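Local structure of hypothetical protein AGR_pAT_315 (Agrobacterium tumefaciens str. C58, 1VQY) at residues Met13-Arg18 and Ile64-Tyr69; Glu17-Ile22 and Glu103-Leu108. The protein is of unknown function but belongs to the NIPSNAP family, whose members share the dimeric alpha-beta barrel fold. All coordinates share one frame; numbering follows the deposited sequence.

Contact 1: Met13-Arg18 and Ile64-Tyr69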
# COMPACT_ATOMS: atom_id res chain seq x y z
N MSE B 13 0.05 16.64 -25.91
CA MSE B 13 0.36 17.11 -24.58
C MSE B 13 0.28 15.98 -23.56
O MSE B 13 -0.64 15.16 -23.56
CB MSE B 13 -0.60 18.23 -24.19
CG MSE B 13 -0.13 19.05 -22.99
SE MSE B 13 -1.63 19.92 -22.02
CE MSE B 13 -2.59 18.33 -21.39
N ILE B 14 1.27 15.93 -22.68
CA ILE B 14 1.24 15.00 -21.57
C ILE B 14 1.17 15.79 -20.29
O ILE B 14 1.50 16.98 -20.28
CB ILE B 14 2.43 14.00 -21.63
CG1 ILE B 14 3.78 14.71 -21.51
CG2 ILE B 14 2.38 13.23 -22.96
CD1 ILE B 14 4.26 14.88 -20.10
N VAL B 15 0.70 15.15 -19.24
CA VAL B 15 0.54 15.77 -17.93
C VAL B 15 1.29 14.96 -16.86
O VAL B 15 1.11 13.76 -16.73
CB VAL B 15 -0.97 15.86 -17.56
CG1 VAL B 15 -1.17 16.22 -16.09
CG2 VAL B 15 -1.67 16.87 -18.47
N GLU B 16 2.15 15.63 -16.09
CA GLU B 16 2.81 14.99 -14.98
C GLU B 16 2.12 15.34 -13.67
O GLU B 16 1.92 16.51 -13.35
CB GLU B 16 4.27 15.39 -14.89
CG GLU B 16 4.93 14.90 -13.58
CD GLU B 16 6.39 15.27 -13.46
OE1 GLU B 16 6.83 16.26 -14.09
OE2 GLU B 16 7.09 14.55 -12.74
N GLU B 17 1.77 14.30 -12.90
CA GLU B 17 1.23 14.45 -11.55
C GLU B 17 2.31 14.11 -10.52
O GLU B 17 2.81 13.01 -10.53
CB GLU B 17 0.02 13.54 -11.36
CG GLU B 17 -0.74 13.77 -10.05
CD GLU B 17 -2.09 13.03 -10.04
OE1 GLU B 17 -2.25 12.09 -10.85
OE2 GLU B 17 -2.98 13.40 -9.24
N ARG B 18 2.68 15.07 -9.69
CA ARG B 18 3.56 14.85 -8.55
C ARG B 18 2.79 14.93 -7.24
O ARG B 18 1.94 15.78 -7.06
CB ARG B 18 4.70 15.85 -8.58
CG ARG B 18 5.45 15.79 -9.91
CD ARG B 18 6.46 16.89 -10.04
NE ARG B 18 7.54 16.73 -9.08
CZ ARG B 18 8.60 15.93 -9.23
NH1 ARG B 18 8.77 15.18 -10.32
NH2 ARG B 18 9.52 15.90 -8.27
N ILE B 64 -0.44 17.98 -4.13
CA ILE B 64 -0.52 17.43 -5.50
C ILE B 64 -0.37 18.56 -6.50
O ILE B 64 -1.12 19.54 -6.43
CB ILE B 64 -1.88 16.74 -5.76
CG1 ILE B 64 -2.04 15.50 -4.88
CG2 ILE B 64 -2.07 16.37 -7.25
CD1 ILE B 64 -3.46 14.93 -4.87
N HIS B 65 0.58 18.44 -7.43
CA HIS B 65 0.70 19.45 -8.50
C HIS B 65 0.85 18.83 -9.89
O HIS B 65 1.47 17.78 -10.06
CB HIS B 65 1.81 20.48 -8.24
CG HIS B 65 3.06 19.92 -7.63
ND1 HIS B 65 4.28 19.97 -8.27
CD2 HIS B 65 3.30 19.37 -6.42
CE1 HIS B 65 5.21 19.45 -7.49
NE2 HIS B 65 4.64 19.07 -6.36
N MSE B 66 0.23 19.49 -10.86
CA MSE B 66 0.19 19.01 -12.24
C MSE B 66 0.88 19.95 -13.20
O MSE B 66 0.71 21.17 -13.12
CB MSE B 66 -1.24 18.78 -12.69
CG MSE B 66 -1.73 17.37 -12.44
SE MSE B 66 -3.70 17.37 -12.48
CE MSE B 66 -3.98 15.51 -12.45
N TRP B 67 1.64 19.35 -14.11
CA TRP B 67 2.46 20.09 -15.07
C TRP B 67 2.23 19.58 -16.47
O TRP B 67 2.29 18.37 -16.69
CB TRP B 67 3.93 19.92 -14.73
CG TRP B 67 4.28 20.47 -13.38
CD1 TRP B 67 4.26 19.80 -12.20
CD2 TRP B 67 4.66 21.82 -13.06
NE1 TRP B 67 4.63 20.64 -11.17
CE2 TRP B 67 4.88 21.88 -11.67
CE3 TRP B 67 4.85 22.98 -13.82
CZ2 TRP B 67 5.30 23.05 -11.02
CZ3 TRP B 67 5.24 24.15 -13.19
CH2 TRP B 67 5.46 24.18 -11.80
N GLY B 68 1.97 20.51 -17.41
CA GLY B 68 1.74 20.19 -18.80
C GLY B 68 3.04 20.25 -19.57
O GLY B 68 3.84 21.18 -19.36
N TYR B 69 3.27 19.25 -20.43
CA TYR B 69 4.43 19.23 -21.33
C TYR B 69 4.04 18.75 -22.72
O TYR B 69 3.01 18.08 -22.90
CB TYR B 69 5.54 18.33 -20.80
CG TYR B 69 6.17 18.76 -19.51
CD1 TYR B 69 7.13 19.78 -19.48
CD2 TYR B 69 5.85 18.14 -18.32
CE1 TYR B 69 7.73 20.17 -18.29
CE2 TYR B 69 6.44 18.52 -17.13
CZ TYR B 69 7.39 19.53 -17.12
OH TYR B 69 7.96 19.90 -15.92
O HOH W 1 7.33 18.75 -13.64

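Contact 2: Glu17-Ile22 and Glu103-Leu108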
# COMPACT_ATOMS: atom_id res chain seq x y z
N GLU B 17 1.77 14.30 -12.90
CA GLU B 17 1.23 14.45 -11.55
C GLU B 17 2.31 14.11 -10.52
O GLU B 17 2.81 13.01 -10.53
CB GLU B 17 0.02 13.54 -11.36
CG GLU B 17 -0.74 13.77 -10.05
CD GLU B 17 -2.09 13.03 -10.04
OE1 GLU B 17 -2.25 12.09 -10.85
OE2 GLU B 17 -2.98 13.40 -9.24
N ARG B 18 2.68 15.07 -9.69
CA ARG B 18 3.56 14.85 -8.55
C ARG B 18 2.79 14.93 -7.24
O ARG B 18 1.94 15.78 -7.06
CB ARG B 18 4.70 15.85 -8.58
CG ARG B 18 5.45 15.79 -9.91
CD ARG B 18 6.46 16.89 -10.04
NE ARG B 18 7.54 16.73 -9.08
CZ ARG B 18 8.60 15.93 -9.23
NH1 ARG B 18 8.77 15.18 -10.32
NH2 ARG B 18 9.52 15.90 -8.27
N ILE B 19 3.07 14.01 -6.33
CA ILE B 19 2.23 13.75 -5.16
C ILE B 19 3.19 13.60 -4.01
O ILE B 19 3.94 12.63 -3.98
CB ILE B 19 1.38 12.45 -5.33
CG1 ILE B 19 0.51 12.55 -6.58
CG2 ILE B 19 0.46 12.22 -4.13
CD1 ILE B 19 0.01 11.21 -7.08
N TYR B 20 3.23 14.59 -3.12
CA TYR B 20 4.17 14.57 -2.01
C TYR B 20 3.41 14.42 -0.72
O TYR B 20 2.38 15.08 -0.55
CB TYR B 20 4.96 15.88 -1.92
CG TYR B 20 5.72 16.31 -3.15
CD1 TYR B 20 6.10 15.39 -4.13
CD2 TYR B 20 6.12 17.62 -3.29
CE1 TYR B 20 6.82 15.79 -5.25
CE2 TYR B 20 6.85 18.03 -4.39
CZ TYR B 20 7.19 17.10 -5.37
OH TYR B 20 7.90 17.51 -6.46
N ARG B 21 3.90 13.56 0.18
CA ARG B 21 3.45 13.55 1.57
C ARG B 21 4.40 14.42 2.36
O ARG B 21 5.60 14.15 2.42
CB ARG B 21 3.40 12.13 2.16
CG ARG B 21 3.22 12.07 3.70
CD ARG B 21 2.57 10.71 4.21
NE ARG B 21 3.25 9.50 3.75
N ILE B 22 3.84 15.48 2.95
CA ILE B 22 4.61 16.44 3.75
C ILE B 22 4.71 16.00 5.21
O ILE B 22 3.80 15.40 5.76
CB ILE B 22 3.99 17.85 3.66
CG1 ILE B 22 3.76 18.23 2.19
CG2 ILE B 22 4.85 18.89 4.37
CD1 ILE B 22 4.98 17.97 1.29
N GLU B 103 6.03 10.80 -5.25
CA GLU B 103 5.91 9.91 -6.39
C GLU B 103 5.38 10.77 -7.50
O GLU B 103 4.80 11.81 -7.24
CB GLU B 103 4.98 8.73 -6.08
CG GLU B 103 3.54 9.14 -5.80
CD GLU B 103 2.67 8.00 -5.30
OE1 GLU B 103 2.14 7.23 -6.14
OE2 GLU B 103 2.47 7.91 -4.07
N ASN B 104 5.59 10.34 -8.74
CA ASN B 104 4.99 11.01 -9.89
C ASN B 104 4.49 10.00 -10.89
O ASN B 104 4.75 8.81 -10.75
CB ASN B 104 5.98 11.95 -10.58
CG ASN B 104 7.19 11.22 -11.13
OD1 ASN B 104 7.45 10.09 -10.75
ND2 ASN B 104 7.94 11.88 -11.99
N ARG B 105 3.78 10.50 -11.88
CA ARG B 105 3.28 9.66 -12.94
C ARG B 105 2.94 10.48 -14.15
O ARG B 105 2.69 11.67 -14.05
CB ARG B 105 2.06 8.87 -12.47
CG ARG B 105 0.95 9.69 -11.84
CD ARG B 105 -0.04 8.76 -11.21
NE ARG B 105 -1.26 9.42 -10.75
CZ ARG B 105 -1.92 9.10 -9.64
NH1 ARG B 105 -1.47 8.12 -8.85
NH2 ARG B 105 -3.02 9.77 -9.31
N ILE B 106 2.93 9.83 -15.31
CA ILE B 106 2.62 10.51 -16.55
C ILE B 106 1.22 10.10 -16.98
O ILE B 106 0.91 8.91 -17.15
CB ILE B 106 3.67 10.19 -17.64
CG1 ILE B 106 5.08 10.65 -17.20
CG2 ILE B 106 3.27 10.81 -18.99
CD1 ILE B 106 5.28 12.16 -17.00
N LEU B 107 0.38 11.12 -17.17
CA LEU B 107 -1.00 10.97 -17.58
C LEU B 107 -1.20 11.45 -19.03
O LEU B 107 -0.72 12.52 -19.43
CB LEU B 107 -1.89 11.77 -16.64
CG LEU B 107 -1.64 11.63 -15.14
CD1 LEU B 107 -2.58 12.51 -14.34
CD2 LEU B 107 -1.80 10.20 -14.71
N LEU B 108 -1.91 10.65 -19.81
CA LEU B 108 -2.28 11.00 -21.17
C LEU B 108 -3.76 11.39 -21.18
O LEU B 108 -4.60 10.55 -20.90
CB LEU B 108 -2.07 9.80 -22.09
CG LEU B 108 -0.67 9.17 -22.08
CD1 LEU B 108 -0.56 8.14 -23.20
CD2 LEU B 108 0.45 10.23 -22.22
O HOH W 2 3.47 10.44 -2.34

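Contact 1: Met13-Arg18 and Ile64-Tyr69
Arg18 and His65 are paired on adjacent antiparallel strands, the two central ones of a four-stranded sheet of the dimeric alpha-beta barrel type. Arg18 can be followed outward. Its CB lies over one face of the His65 imidazole, 4.0 Å from the ring centroid, a CH-pi contact. CG is anti to the carbonyl carbon, and CD lies beside CE1 of the same ring. The bend at chi3 (66°) then brings NE near CE1 too, and the guanidinium plane is turned 54° from the ring. At the tip, NH1 of Arg18 forms a salt bridge to OE2 of Glu16, 3.0 Å, and Tyr20 is a further partner. Arg75 of helix 72-84 is a second charged partner of Glu16 OE2. The imidazole is also held at its edge: Trp67 NE1 donates to His65 ND1 at 3.0 Å, nearly in both ring planes. The backbones are joined by six hydrogen bonds, at Ile14-Tyr69, Glu16-Trp67 and Arg18-His65. On the face of Val15, Glu17 and Met66, Val15 CG1 meets CG of selenomethionine Met66 at 3.9 Å. The selenomethionine methyl CE lies against the Glu17 carboxylate, whose OE1 is bound by Arg105 of strand 99-109, and Met66 of the second subunit packs on Met66. Between Glu16 and Tyr69, on the face they share with Trp67, one water spans Glu16 OE1 and Tyr69 OH, 2.6 Å from each of these two oxygens.

Contact 2: Glu17-Ile22 and Glu103-Leu108
Glu17 and Arg105 meet through both backbone and side chain. Between the backbones there are four hydrogen bonds in two pairs, Glu17 with Arg105 and Ile19 with Glu103. The straightest is Glu17 N to Arg105 O, 3.0 Å. Between the pairs, Arg18 and Asn104 form a non-hydrogen-bonded pair with CA atoms 4.3 Å apart. Here Asn104 CA makes a CA-H...O contact with Glu17 O.

The charged interaction is a salt bridge. Both side chains extend in the same direction. Arg105 NE donates to Glu17 OE1 at 2.8 Å, and NH2 adds a weak bond to the same oxygen. The carboxylate and guanidinium planes are 83° apart, and NE reaches OE1 from above the carboxylate plane. Glu17 OE2 also lies close to OE2 of Glu17 of the second subunit, and a long, weak ion pair links it to Arg105 of that subunit.

Aliphatic groups pack against these charges. Ile19 CD1 sits over the centre of the Arg105 guanidinium, 3.8 Å above its plane. Leu107 CD1 touches Glu17 OE1 at 3.5 Å. On the other face of the sheet, Arg18 CG rests against Asn104 CB.

Among the remaining polar groups, one water donates to Ile19 O and, at 3.2 Å, to Glu103 OE2. Arg18 NE and NH2 both donate to the one hydroxyl oxygen of Tyr20, which lies nearly in the guanidinium plane. Asn104 ND2 hydrogen-bonds Glu16 OE2 and Asp56 O of the third subunit, and OD1 accepts from Gly58 N of that subunit. Residues Ile106 to Leu108 pair with a strand of the second subunit. The sheet is thus continued by the neighbouring subunit, an arrangement consistent with the dimeric alpha-beta barrel fold.

Overall arrangement
Contacts 1 and 2 share strand 14-22, which pairs with strand 62-69 along one edge and strand 99-109 along the other. Their centres are about 8 Å apart. Glu17 and Arg18 belong to both. Direct links also join the two: Val15 O lies 2.8 Å from Leu107 N, and Glu16 OE2 lies 2.9 Å from Asn104 ND2, both probable hydrogen bonds. On the same face as Glu16, the rings of Tyr20 and His65 meet edge-to-face. Ile14 CG2 packs on Leu108 CD2 at 3.6 Å. Both contacts reach the second subunit, in part through the Glu17 they share.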